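Local coordinates for autoinducer 2 sensor kinase/phosphatase luxQ (Vibrio cholerae, PDB 3C38), which senses autoinducer 2 bound to LuxP, acting as a kinase at low cell density and a phosphatase at high density, here represented by its periplasmic sensor region, at residues H43-A48 against L137-S142; N79-R84 against L155-V160; L124-S129 against P229-V234; N176-V181 against E197-D202; F216-T221 against Y235-N240. All blocks are in the same frame, centred on the assembly; numbering follows the deposited sequence. Where two conformers were deposited one is given.

Interaction 1 (H43-A48 against L137-S142); sequences HQDSTA and LMRRSS
Asp45 and Arg139 meet at about a right angle, and the pair illustrates how one arginine can anchor much of a helix-to-sheet contact. The guanidinium approaches end-on, giving one nitrogen to each carboxylate oxygen, with the two planes 57° apart. Arg139 NH2 uses the syn lone pair of Asp45 OD2 at 2.9 Å, whereas Arg139 NH1 comes to Asp45 OD1 from above the carboxylate plane, at 3.0 Å. That same OD1 takes a second bond, on its anti side, from Ser141 OG at 2.8 Å.

Gln44 crosses Arg139 obliquely and exchanges bonds with it in both directions. Its CG stands anti to the backbone N (chi1 164°) and the chain runs on extended, carrying the amide to the strand. There Arg139 NH1 donates to Gln44 OE1 at 2.6 Å, while Gln44 NE2 donates to Arg139 O at 2.9 Å; each donor sits above the plane of the carbonyl it meets. Arg139 NH1 is therefore shared between Gln44 OE1 and Asp45 OD1, both acceptor atoms lying in the guanidinium plane, which fixes the rotation of that group. Next to this cluster Ala48 CB rests 3.2 Å from Ser141 OG.

The helix and strand segments run 23° apart, close to parallel. The arrangement joins the long N-terminal helix 22-47 to the five-stranded antiparallel sheet of a periplasmic sensor domain of the Cache clan.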
# COMPACT_ATOMS: atom_id res chain seq x y z
N HIS A 43 -7.53 -9.98 -4.84
CA HIS A 43 -8.33 -9.29 -5.84
C HIS A 43 -7.51 -9.00 -7.09
O HIS A 43 -8.00 -9.15 -8.21
CB HIS A 43 -8.93 -8.01 -5.28
CG HIS A 43 -9.94 -8.25 -4.20
ND1 HIS A 43 -10.96 -9.16 -4.34
CD2 HIS A 43 -10.08 -7.71 -2.96
CE1 HIS A 43 -11.69 -9.17 -3.23
NE2 HIS A 43 -11.17 -8.30 -2.38
N GLN A 44 -6.26 -8.60 -6.90
CA GLN A 44 -5.38 -8.31 -8.03
C GLN A 44 -5.22 -9.53 -8.94
O GLN A 44 -5.50 -9.46 -10.14
CB GLN A 44 -4.00 -7.85 -7.53
CG GLN A 44 -2.90 -7.90 -8.59
CD GLN A 44 -1.58 -7.30 -8.13
OE1 GLN A 44 -1.11 -7.55 -7.02
NE2 GLN A 44 -0.96 -6.52 -9.02
N ASP A 45 -4.76 -10.64 -8.35
CA ASP A 45 -4.54 -11.87 -9.10
C ASP A 45 -5.80 -12.46 -9.75
O ASP A 45 -5.73 -13.13 -10.78
CB ASP A 45 -3.89 -12.93 -8.20
CG ASP A 45 -2.46 -12.60 -7.89
OD1 ASP A 45 -1.87 -11.79 -8.63
OD2 ASP A 45 -1.91 -13.15 -6.92
N SER A 46 -6.94 -12.19 -9.13
CA SER A 46 -8.21 -12.66 -9.64
C SER A 46 -8.64 -11.80 -10.83
O SER A 46 -9.16 -12.30 -11.82
CB SER A 46 -9.26 -12.59 -8.54
OG SER A 46 -10.45 -13.23 -8.94
N THR A 47 -8.41 -10.50 -10.72
CA THR A 47 -8.78 -9.59 -11.79
C THR A 47 -7.81 -9.72 -12.96
O THR A 47 -8.15 -9.42 -14.10
CB THR A 47 -8.76 -8.14 -11.29
OG1 THR A 47 -9.73 -8.00 -10.24
CG2 THR A 47 -9.09 -7.18 -12.42
N ALA A 48 -6.60 -10.19 -12.67
CA ALA A 48 -5.58 -10.37 -13.69
C ALA A 48 -5.99 -11.46 -14.67
O ALA A 48 -5.44 -11.55 -15.77
CB ALA A 48 -4.24 -10.73 -13.04
N LEU A 137 3.56 0.56 -1.51
CA LEU A 137 3.68 -0.90 -1.53
C LEU A 137 3.09 -1.25 -2.89
O LEU A 137 1.93 -0.95 -3.18
CB LEU A 137 2.86 -1.54 -0.42
CG LEU A 137 3.42 -1.37 1.00
CD1 LEU A 137 2.39 -1.78 2.04
CD2 LEU A 137 4.69 -2.21 1.13
N MET A 138 3.90 -1.85 -3.76
CA MET A 138 3.42 -2.19 -5.08
C MET A 138 3.56 -3.67 -5.38
O MET A 138 4.41 -4.35 -4.81
CB MET A 138 4.16 -1.40 -6.15
CG MET A 138 3.68 0.01 -6.30
SD MET A 138 4.26 0.68 -7.84
CE MET A 138 3.35 -0.28 -8.99
N ARG A 139 2.72 -4.14 -6.29
CA ARG A 139 2.73 -5.53 -6.69
C ARG A 139 2.30 -5.65 -8.14
O ARG A 139 1.41 -4.94 -8.60
CB ARG A 139 1.82 -6.35 -5.77
CG ARG A 139 1.92 -7.85 -5.96
CD ARG A 139 1.19 -8.56 -4.84
NE ARG A 139 1.24 -10.01 -5.00
CZ ARG A 139 0.48 -10.68 -5.87
NH1 ARG A 139 -0.38 -10.03 -6.64
NH2 ARG A 139 0.59 -12.00 -5.95
N ARG A 140 2.97 -6.55 -8.86
CA ARG A 140 2.69 -6.77 -10.29
C ARG A 140 2.03 -8.14 -10.54
O ARG A 140 2.38 -9.14 -9.93
CB ARG A 140 4.01 -6.71 -11.07
CG ARG A 140 3.86 -6.63 -12.57
CD ARG A 140 5.21 -6.75 -13.28
NE ARG A 140 5.79 -8.06 -13.08
CZ ARG A 140 6.68 -8.62 -13.90
NH1 ARG A 140 7.09 -7.97 -14.99
NH2 ARG A 140 7.15 -9.83 -13.64
N SER A 141 1.07 -8.17 -11.45
CA SER A 141 0.41 -9.42 -11.79
C SER A 141 0.30 -9.57 -13.31
O SER A 141 -0.28 -8.72 -13.99
CB SER A 141 -0.98 -9.49 -11.15
OG SER A 141 -1.53 -10.80 -11.28
N SER A 142 0.87 -10.64 -13.84
CA SER A 142 0.86 -10.90 -15.28
C SER A 142 -0.54 -10.92 -15.87
O SER A 142 -1.47 -11.45 -15.27
CB SER A 142 1.55 -12.24 -15.56
OG SER A 142 2.76 -12.35 -14.82
O HOH W 1 -3.74 -13.48 -16.67

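Interaction 2 (N79-R84 against L155-V160); sequences NAPDLR and LYVGIV
Asp82 N and Leu83 N both donate to Gly158 O, at 2.8 and 3.3 Å, so that two consecutive residues, Asp82 and Leu83, face the single residue Gly158: a classic beta bulge. The Asp82 N-H arrives nearly along the C=O axis, and that of Leu83 is tilted from the carbonyl plane. Gly158 N returns a bond to Leu83 O at 2.8 Å, completing the antiparallel hydrogen-bonded pair. Asp82 also spends its side chain on the strand, for OD2 accepts from Val160 N at 2.7 Å on its anti side. With CG beside the backbone N (chi1 -63°), the carboxylate lies close to the backbone of 159-160.

Apolar groups flank this polar seam. Pro81 CB packs on Val157 CB at 3.9 Å, and the Arg84 and Val157 side chains lie side by side, CG near CG1. On the other face of the sheet Leu83 CD2 meets Val160 CG2 at 4.2 Å, approaching at about a right angle, while its CD1 lies over the bare CA of Gly158.

Farther out, the Arg84 guanidinium has Pro81 CD over one face, offset toward the rim, and makes a salt bridge to Asp73 of helix 65-74. Gln44 of helix 22-47 also touches Val157.

Chemically, the bulge lets one carbonyl satisfy two amides, and the aspartate takes over as acceptor for Val160 N just beyond it, so the pairing of these two inner strands is carried past the end of the regular ladder.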
# COMPACT_ATOMS: atom_id res chain seq x y z
N ASN A 79 -11.93 -2.41 -0.58
CA ASN A 79 -10.63 -3.06 -0.76
C ASN A 79 -9.87 -2.65 -2.02
O ASN A 79 -9.07 -3.43 -2.53
CB ASN A 79 -10.79 -4.58 -0.76
CG ASN A 79 -11.65 -5.06 0.38
OD1 ASN A 79 -11.46 -4.66 1.53
ND2 ASN A 79 -12.60 -5.93 0.07
N ALA A 80 -10.11 -1.45 -2.53
CA ALA A 80 -9.43 -1.01 -3.74
C ALA A 80 -8.03 -0.48 -3.45
O ALA A 80 -7.77 0.02 -2.36
CB ALA A 80 -10.25 0.07 -4.44
N PRO A 81 -7.12 -0.59 -4.43
CA PRO A 81 -5.74 -0.11 -4.28
C PRO A 81 -5.80 1.41 -4.43
O PRO A 81 -6.82 1.94 -4.87
CB PRO A 81 -5.00 -0.74 -5.46
CG PRO A 81 -6.02 -1.66 -6.14
CD PRO A 81 -7.35 -1.09 -5.79
N ASP A 82 -4.74 2.13 -4.08
CA ASP A 82 -4.77 3.58 -4.23
C ASP A 82 -4.44 3.96 -5.67
O ASP A 82 -4.80 5.03 -6.14
CB ASP A 82 -3.78 4.27 -3.28
CG ASP A 82 -4.12 4.04 -1.82
OD1 ASP A 82 -5.32 3.82 -1.53
OD2 ASP A 82 -3.21 4.08 -0.97
N LEU A 83 -3.76 3.06 -6.36
CA LEU A 83 -3.41 3.31 -7.74
C LEU A 83 -3.18 2.04 -8.54
O LEU A 83 -2.65 1.03 -8.03
CB LEU A 83 -2.17 4.23 -7.83
CG LEU A 83 -0.83 3.79 -7.25
CD1 LEU A 83 -0.09 2.97 -8.29
CD2 LEU A 83 0.01 5.01 -6.88
N ARG A 84 -3.62 2.09 -9.79
CA ARG A 84 -3.50 0.98 -10.72
C ARG A 84 -3.00 1.50 -12.06
O ARG A 84 -3.34 2.60 -12.46
CB ARG A 84 -4.86 0.32 -10.98
CG ARG A 84 -5.48 -0.49 -9.87
CD ARG A 84 -6.42 -1.51 -10.50
NE ARG A 84 -7.28 -2.21 -9.56
CZ ARG A 84 -8.38 -1.69 -9.02
NH1 ARG A 84 -8.75 -0.45 -9.31
NH2 ARG A 84 -9.11 -2.42 -8.18
N LEU A 155 -0.43 -5.80 -14.68
CA LEU A 155 -1.26 -4.91 -13.89
C LEU A 155 -0.50 -4.62 -12.61
O LEU A 155 -0.06 -5.54 -11.89
CB LEU A 155 -2.62 -5.55 -13.57
CG LEU A 155 -3.52 -4.73 -12.64
CD1 LEU A 155 -3.76 -3.36 -13.25
CD2 LEU A 155 -4.85 -5.45 -12.42
N TYR A 156 -0.30 -3.34 -12.35
CA TYR A 156 0.40 -2.91 -11.15
C TYR A 156 -0.61 -2.24 -10.24
O TYR A 156 -1.43 -1.43 -10.69
CB TYR A 156 1.50 -1.89 -11.51
CG TYR A 156 2.71 -2.44 -12.23
CD1 TYR A 156 2.66 -2.80 -13.58
CD2 TYR A 156 3.92 -2.59 -11.57
CE1 TYR A 156 3.80 -3.29 -14.24
CE2 TYR A 156 5.06 -3.07 -12.21
CZ TYR A 156 4.99 -3.41 -13.54
OH TYR A 156 6.13 -3.89 -14.14
N VAL A 157 -0.58 -2.59 -8.96
CA VAL A 157 -1.46 -1.99 -7.98
C VAL A 157 -0.58 -1.48 -6.86
O VAL A 157 0.44 -2.10 -6.51
CB VAL A 157 -2.49 -3.00 -7.38
CG1 VAL A 157 -3.32 -3.63 -8.50
CG2 VAL A 157 -1.77 -4.08 -6.58
N GLY A 158 -0.95 -0.34 -6.29
CA GLY A 158 -0.15 0.20 -5.21
C GLY A 158 -0.98 0.77 -4.08
O GLY A 158 -2.13 1.16 -4.28
N ILE A 159 -0.37 0.79 -2.89
CA ILE A 159 -0.97 1.36 -1.69
C ILE A 159 -0.03 2.46 -1.24
O ILE A 159 1.14 2.20 -0.98
CB ILE A 159 -1.01 0.36 -0.52
CG1 ILE A 159 -1.87 -0.85 -0.88
CG2 ILE A 159 -1.61 1.02 0.70
CD1 ILE A 159 -1.75 -1.96 0.16
N VAL A 160 -0.52 3.69 -1.17
CA VAL A 160 0.32 4.80 -0.72
C VAL A 160 0.23 4.89 0.79
O VAL A 160 -0.86 5.05 1.35
CB VAL A 160 -0.13 6.15 -1.34
CG1 VAL A 160 0.72 7.29 -0.74
CG2 VAL A 160 0.00 6.10 -2.85

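Interaction 3 (L124-S129 against P229-V234); sequences LVQTPS and PTYLCV
Tyr231 OH, the polar tip that reaches the side chain of Gln126, finds its hydrogen-bonding partner in His135 ND1 on the neighbouring strand 134-143. The approach of Gln126 to this hydroxyl is doubtful in detail: the glutamine was modelled in two conformers, and in the one described its CG and CD come closer to the oxygen than such atoms soundly sit. In that conformer no hydrogen bond joins amide and hydroxyl; the amide instead turns back on its own strand, where Gln126 NE2 donates to Leu124 O at 3.2 Å, from above the carbonyl plane.

The apolar part centres on Leu124. Its CD2 sits over one face of the Tyr231 ring, 3.9 Å from the centroid and displaced toward the rim, a CH-pi contact. The same methyl touches Thr230 CB at 3.7 Å and, where the two leucines meet tip to tip, Leu232 CG at 3.7 Å. One methyl thus touches three consecutive residues.

Those three residues take up a corner. Thr230 OG1 accepts from Leu232 N at 3.1 Å, forming an ST turn, and also bonds to Leu223 O across the hairpin. The chain changes direction at Tyr231, which brings the ring across to strand 123-127.

No backbone hydrogen bonds cross here. The contact is a side-chain junction between two separate antiparallel sheets, joining the edge strand 123-127 of the five-stranded sheet to strand 228-239 of the four-stranded one, as in periplasmic sensors built from two Cache-like modules.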
# COMPACT_ATOMS: atom_id res chain seq x y z
N LEU A 124 8.27 -2.65 -1.48
CA LEU A 124 8.23 -1.39 -0.76
C LEU A 124 9.14 -0.46 -1.55
O LEU A 124 10.36 -0.65 -1.58
CB LEU A 124 8.75 -1.57 0.67
CG LEU A 124 8.95 -0.28 1.47
CD1 LEU A 124 7.64 0.51 1.50
CD2 LEU A 124 9.43 -0.61 2.88
N VAL A 125 8.55 0.53 -2.21
CA VAL A 125 9.30 1.47 -3.02
C VAL A 125 8.92 2.91 -2.65
O VAL A 125 7.87 3.14 -2.06
CB VAL A 125 9.04 1.25 -4.49
CG1 VAL A 125 9.36 -0.19 -4.86
CG2 VAL A 125 7.59 1.56 -4.80
N GLN A 126 9.77 3.86 -3.00
CA GLN A 126 9.54 5.26 -2.68
C GLN A 126 9.71 6.07 -3.94
O GLN A 126 10.62 5.82 -4.71
CB GLN A 126 10.56 5.75 -1.64
CG GLN A 126 10.83 4.79 -0.49
CD GLN A 126 11.34 3.42 -0.94
OE1 GLN A 126 12.53 3.21 -1.17
NE2 GLN A 126 10.44 2.49 -1.06
N THR A 127 8.85 7.06 -4.14
CA THR A 127 8.95 7.89 -5.32
C THR A 127 8.86 9.37 -4.97
O THR A 127 8.21 9.74 -4.00
CB THR A 127 7.83 7.57 -6.33
OG1 THR A 127 8.08 8.24 -7.56
CG2 THR A 127 6.49 8.06 -5.80
N PRO A 128 9.55 10.22 -5.75
CA PRO A 128 9.52 11.66 -5.49
C PRO A 128 8.13 12.16 -5.86
O PRO A 128 7.56 11.71 -6.85
CB PRO A 128 10.59 12.21 -6.42
CG PRO A 128 11.56 11.07 -6.50
CD PRO A 128 10.65 9.89 -6.67
N SER A 129 7.59 13.06 -5.06
CA SER A 129 6.28 13.61 -5.34
C SER A 129 6.46 15.11 -5.48
O SER A 129 7.56 15.56 -5.78
CB SER A 129 5.33 13.30 -4.18
OG SER A 129 3.99 13.63 -4.51
N PRO A 229 12.31 -8.01 6.19
CA PRO A 229 12.40 -6.83 7.07
C PRO A 229 12.37 -5.52 6.30
O PRO A 229 13.00 -5.40 5.26
CB PRO A 229 13.74 -7.02 7.79
CG PRO A 229 13.99 -8.52 7.71
CD PRO A 229 13.53 -8.84 6.31
N THR A 230 11.63 -4.54 6.81
CA THR A 230 11.57 -3.24 6.17
C THR A 230 11.85 -2.16 7.20
O THR A 230 12.00 -2.45 8.39
CB THR A 230 10.18 -2.95 5.59
OG1 THR A 230 9.28 -2.63 6.67
CG2 THR A 230 9.67 -4.15 4.82
N TYR A 231 11.91 -0.91 6.74
CA TYR A 231 12.16 0.24 7.60
C TYR A 231 10.85 0.90 8.08
O TYR A 231 10.87 1.95 8.73
CB TYR A 231 13.01 1.25 6.83
CG TYR A 231 12.38 1.72 5.53
CD1 TYR A 231 11.29 2.59 5.53
CD2 TYR A 231 12.87 1.28 4.30
CE1 TYR A 231 10.71 3.01 4.33
CE2 TYR A 231 12.30 1.69 3.09
CZ TYR A 231 11.22 2.56 3.12
OH TYR A 231 10.64 2.98 1.93
N LEU A 232 9.72 0.29 7.74
CA LEU A 232 8.42 0.81 8.16
C LEU A 232 8.22 0.44 9.63
O LEU A 232 8.13 -0.74 9.97
CB LEU A 232 7.30 0.18 7.34
CG LEU A 232 7.34 0.40 5.82
CD1 LEU A 232 6.24 -0.45 5.17
CD2 LEU A 232 7.17 1.89 5.48
N CYS A 233 8.16 1.45 10.50
CA CYS A 233 7.99 1.23 11.93
C CYS A 233 6.65 1.71 12.49
O CYS A 233 6.28 2.87 12.36
CB CYS A 233 9.12 1.90 12.70
SG CYS A 233 9.02 1.69 14.51
N VAL A 234 5.94 0.80 13.12
CA VAL A 234 4.67 1.16 13.71
C VAL A 234 4.83 1.36 15.21
O VAL A 234 5.18 0.43 15.94
CB VAL A 234 3.61 0.07 13.48
CG1 VAL A 234 2.33 0.44 14.23
CG2 VAL A 234 3.34 -0.07 11.97

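Interaction 4 (N176-V181 against E197-D202); sequences NSENLV and EPYSLD
Asn179 and Tyr199 supply the principal polar bond: Asn179 ND2 donates to Tyr199 OH at 2.8 Å, with an N-H...O angle of 166° and the hydroxyl lying near the amide plane. Amide and ring planes stand 83° apart, and the nitrogen comes in at the edge of the ring. Two weaker bonds extend this one. Asn179 ND2 also reaches Glu197 OE2, tip to tip, at 3.3 Å, and Tyr199 OH donates weakly to Glu178 OE1 at 3.5 Å. The stronger partners of the two glutamates are backbone amides, that of Thr239 for Glu178 and that of Gly195 for Glu197.

In the fold, this ties the start of strand 179-184, in the four-stranded antiparallel sheet, to the loop leading into the short helix 201-205. Ser200 is the N-cap of that helix, its OG accepting from Tyr203 N.

The remaining contacts are apolar. Glu197 CB lies over the centre of one face of the Tyr199 ring, 3.9 Å above its plane, while Phe216 meets the ring edge-to-face. Farther along, Leu201 CD1 lodges against both methyls of Val181, 3.5 Å from CG1 and 3.7 Å from CG2. In Leu201, chi1 173° sets CG anti to the backbone N, and CD1 extends from it to the valine.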
# COMPACT_ATOMS: atom_id res chain seq x y z
N ASN A 176 -6.98 -3.08 18.70
CA ASN A 176 -7.53 -2.39 19.86
C ASN A 176 -6.50 -1.50 20.54
O ASN A 176 -6.51 -1.34 21.76
CB ASN A 176 -8.09 -3.39 20.86
CG ASN A 176 -9.24 -4.22 20.28
OD1 ASN A 176 -9.04 -5.36 19.85
ND2 ASN A 176 -10.43 -3.63 20.26
N SER A 177 -5.61 -0.92 19.74
CA SER A 177 -4.57 -0.05 20.27
C SER A 177 -5.11 1.35 20.51
O SER A 177 -6.04 1.79 19.84
CB SER A 177 -3.40 0.03 19.28
OG SER A 177 -2.81 -1.25 19.08
N GLU A 178 -4.52 2.04 21.48
CA GLU A 178 -4.92 3.40 21.83
C GLU A 178 -4.65 4.33 20.66
O GLU A 178 -5.51 5.12 20.26
CB GLU A 178 -4.09 3.90 23.00
CG GLU A 178 -4.81 4.10 24.29
CD GLU A 178 -3.89 4.69 25.34
OE1 GLU A 178 -3.62 5.91 25.27
OE2 GLU A 178 -3.43 3.91 26.20
N ASN A 179 -3.43 4.26 20.14
CA ASN A 179 -3.01 5.08 19.03
C ASN A 179 -1.82 4.43 18.35
O ASN A 179 -1.04 3.69 18.97
CB ASN A 179 -2.59 6.48 19.51
CG ASN A 179 -3.74 7.47 19.52
OD1 ASN A 179 -4.41 7.69 18.51
ND2 ASN A 179 -3.96 8.10 20.66
N LEU A 180 -1.68 4.72 17.06
CA LEU A 180 -0.57 4.20 16.27
C LEU A 180 0.04 5.32 15.43
O LEU A 180 -0.62 6.30 15.07
CB LEU A 180 -1.02 3.08 15.34
CG LEU A 180 -1.59 1.78 15.90
CD1 LEU A 180 -2.04 0.92 14.70
CD2 LEU A 180 -0.56 1.02 16.75
N VAL A 181 1.32 5.15 15.12
CA VAL A 181 2.04 6.10 14.28
C VAL A 181 2.91 5.28 13.32
O VAL A 181 3.74 4.48 13.76
CB VAL A 181 3.00 7.00 15.10
CG1 VAL A 181 3.72 7.94 14.14
CG2 VAL A 181 2.22 7.78 16.16
N GLU A 197 -4.39 14.30 23.03
CA GLU A 197 -3.72 13.33 23.90
C GLU A 197 -2.67 14.00 24.80
O GLU A 197 -2.19 15.09 24.49
CB GLU A 197 -3.00 12.24 23.07
CG GLU A 197 -3.88 11.28 22.30
CD GLU A 197 -4.29 11.80 20.94
OE1 GLU A 197 -3.71 12.80 20.45
OE2 GLU A 197 -5.18 11.18 20.33
N PRO A 198 -2.31 13.35 25.92
CA PRO A 198 -1.32 13.85 26.88
C PRO A 198 0.07 13.83 26.26
O PRO A 198 0.98 14.53 26.71
CB PRO A 198 -1.43 12.86 28.04
CG PRO A 198 -2.85 12.37 27.94
CD PRO A 198 -3.01 12.17 26.46
N TYR A 199 0.22 13.01 25.22
CA TYR A 199 1.50 12.87 24.52
C TYR A 199 1.38 13.37 23.08
O TYR A 199 0.32 13.22 22.45
CB TYR A 199 1.94 11.41 24.55
CG TYR A 199 0.86 10.44 24.08
CD1 TYR A 199 0.60 10.27 22.72
CD2 TYR A 199 0.09 9.73 25.00
CE1 TYR A 199 -0.40 9.41 22.29
CE2 TYR A 199 -0.91 8.88 24.58
CZ TYR A 199 -1.16 8.72 23.22
OH TYR A 199 -2.17 7.89 22.81
N SER A 200 2.45 13.97 22.56
CA SER A 200 2.44 14.49 21.20
C SER A 200 3.02 13.49 20.18
O SER A 200 3.68 12.52 20.55
CB SER A 200 3.25 15.78 21.13
OG SER A 200 4.62 15.52 21.38
N LEU A 201 2.78 13.75 18.90
CA LEU A 201 3.29 12.88 17.85
C LEU A 201 4.81 12.84 17.95
O LEU A 201 5.43 11.77 17.86
CB LEU A 201 2.89 13.42 16.47
CG LEU A 201 3.50 12.70 15.27
CD1 LEU A 201 3.17 11.22 15.33
CD2 LEU A 201 2.98 13.31 13.99
N ASP A 202 5.38 14.02 18.16
CA ASP A 202 6.82 14.20 18.30
C ASP A 202 7.40 13.29 19.39
O ASP A 202 8.44 12.66 19.20
CB ASP A 202 7.09 15.66 18.62
CG ASP A 202 8.56 16.01 18.58
OD1 ASP A 202 9.35 15.42 19.36
OD2 ASP A 202 8.93 16.88 17.76

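Interaction 5 (F216-T221 against Y235-N240); sequences FIVGQT and YSIQTN
Tyr235 and Gln220 lie side by side and point the same way, with ring and amide planes 41° apart. Gln220 CG approaches the ring obliquely, 3.5 Å from Tyr235 CE2, while Val218 CG1 stands at the ring edge. At the far end a water joins the two polar tips: it donates to Gln220 OE1 at 2.6 Å and is hydrogen-bonded to Tyr235 OH.

Beneath these groups runs an antiparallel ladder. Gly219 and Ser236 form a hydrogen-bonded pair, with Gly219 N to Ser236 O at 2.7 Å and Ser236 N to Gly219 O at 2.9 Å. In the next such pair Gln238 N donates to Ile217 O at 2.8 Å, but the return bond from Ile217 N to Gln238 O is weak, bent to 121°. Between the pairs, Val218 and Ile237 extend side by side on the face that also carries Phe216 and Tyr235, CG2 to CG2 at 4.1 Å.

On the opposite face Ser236 OG occupies the position between backbone N and carbonyl carbon (chi1 63°), beside Gly219, and a second water links it to Thr221 OG1.

The chemistry of this hairpin is thus divided: backbone bonds set the register, Val218 and Ile237 give their face an apolar middle, where Ile237 and Tyr235 also touch Val204, and one water joins the Gln220 amide to the Tyr235 hydroxyl while another joins the hydroxyls of Thr221 and Ser236.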
# COMPACT_ATOMS: atom_id res chain seq x y z
N PHE A 216 3.02 6.42 29.43
CA PHE A 216 2.58 5.95 28.13
C PHE A 216 3.61 5.07 27.45
O PHE A 216 4.53 5.56 26.80
CB PHE A 216 2.24 7.13 27.24
CG PHE A 216 1.34 8.12 27.90
CD1 PHE A 216 1.84 9.29 28.43
CD2 PHE A 216 -0.02 7.85 28.02
CE1 PHE A 216 1.02 10.19 29.07
CE2 PHE A 216 -0.87 8.75 28.67
CZ PHE A 216 -0.35 9.92 29.19
N ILE A 217 3.43 3.76 27.61
CA ILE A 217 4.32 2.77 27.03
C ILE A 217 4.21 2.78 25.51
O ILE A 217 3.12 2.68 24.95
CB ILE A 217 3.95 1.37 27.56
CG1 ILE A 217 3.90 1.41 29.10
CG2 ILE A 217 4.97 0.35 27.09
CD1 ILE A 217 3.59 0.07 29.76
N VAL A 218 5.35 2.92 24.83
CA VAL A 218 5.35 2.94 23.37
C VAL A 218 6.08 1.75 22.76
O VAL A 218 7.31 1.63 22.85
CB VAL A 218 6.00 4.22 22.79
CG1 VAL A 218 5.74 4.28 21.29
CG2 VAL A 218 5.45 5.47 23.48
N GLY A 219 5.32 0.87 22.12
CA GLY A 219 5.92 -0.28 21.48
C GLY A 219 6.36 0.08 20.07
O GLY A 219 5.87 1.06 19.49
N GLN A 220 7.30 -0.69 19.53
CA GLN A 220 7.80 -0.48 18.18
C GLN A 220 7.68 -1.78 17.40
O GLN A 220 8.00 -2.85 17.92
CB GLN A 220 9.26 -0.03 18.19
CG GLN A 220 9.45 1.45 18.40
CD GLN A 220 10.91 1.86 18.37
OE1 GLN A 220 11.61 1.66 17.37
NE2 GLN A 220 11.38 2.45 19.47
N THR A 221 7.22 -1.68 16.16
CA THR A 221 7.08 -2.86 15.31
C THR A 221 7.52 -2.56 13.90
O THR A 221 6.88 -1.76 13.20
CB THR A 221 5.63 -3.37 15.25
OG1 THR A 221 5.19 -3.78 16.55
CG2 THR A 221 5.53 -4.57 14.30
N TYR A 235 4.60 2.59 15.67
CA TYR A 235 4.69 2.90 17.09
C TYR A 235 3.30 2.71 17.67
O TYR A 235 2.32 3.27 17.15
CB TYR A 235 5.14 4.34 17.30
CG TYR A 235 6.54 4.63 16.81
CD1 TYR A 235 6.77 5.06 15.51
CD2 TYR A 235 7.65 4.45 17.65
CE1 TYR A 235 8.05 5.32 15.05
CE2 TYR A 235 8.93 4.70 17.20
CZ TYR A 235 9.13 5.13 15.90
OH TYR A 235 10.41 5.37 15.45
N SER A 236 3.21 1.89 18.71
CA SER A 236 1.93 1.63 19.36
C SER A 236 2.00 2.21 20.77
O SER A 236 2.97 1.98 21.50
CB SER A 236 1.64 0.12 19.41
OG SER A 236 2.60 -0.58 20.18
N ILE A 237 0.98 2.96 21.14
CA ILE A 237 0.97 3.61 22.44
C ILE A 237 -0.09 3.06 23.36
O ILE A 237 -1.25 2.94 22.98
CB ILE A 237 0.76 5.12 22.29
CG1 ILE A 237 1.48 5.60 21.02
CG2 ILE A 237 1.33 5.85 23.50
CD1 ILE A 237 1.18 7.02 20.67
N GLN A 238 0.32 2.72 24.57
CA GLN A 238 -0.60 2.20 25.57
C GLN A 238 -0.26 2.80 26.94
O GLN A 238 0.91 2.95 27.29
CB GLN A 238 -0.51 0.68 25.62
CG GLN A 238 -1.86 -0.00 25.80
CD GLN A 238 -2.86 0.36 24.70
OE1 GLN A 238 -2.62 0.10 23.52
NE2 GLN A 238 -3.98 0.96 25.09
N THR A 239 -1.29 3.17 27.69
CA THR A 239 -1.12 3.76 29.02
C THR A 239 -1.11 2.65 30.07
O THR A 239 -1.83 1.67 29.93
CB THR A 239 -2.26 4.73 29.33
OG1 THR A 239 -3.49 3.99 29.42
CG2 THR A 239 -2.41 5.75 28.22
N ASN A 240 -0.29 2.81 31.11
CA ASN A 240 -0.21 1.79 32.17
C ASN A 240 -1.56 1.47 32.80
O ASN A 240 -2.43 2.33 32.91
CB ASN A 240 0.76 2.22 33.27
CG ASN A 240 2.20 2.13 32.83
OD1 ASN A 240 3.09 1.82 33.63
ND2 ASN A 240 2.45 2.40 31.55
O HOH W 2 12.74 3.81 16.41
O HOH W 3 4.25 -1.32 17.78

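From the N terminus, helix 22-47 leads to interaction 1, which closes a loop of 88 residues onto strand 134-143. Interaction 2 opens within that loop and closes beyond it, so the two cross; they touch through the pairing of strands 134-143 and 153-160. Interaction 3 crosses both, running from the edge strand of this five-stranded sheet to strand 228-239 of the four-stranded one. Interaction 4 is nested inside its long loop, whereas interaction 5, a hairpin contact, crosses it. Interactions 4 and 5 follow in series with centres about 8 Å apart, about 34 Å from the centre of interaction 1. Interaction 3 is therefore the contact among the five that spans both sheets.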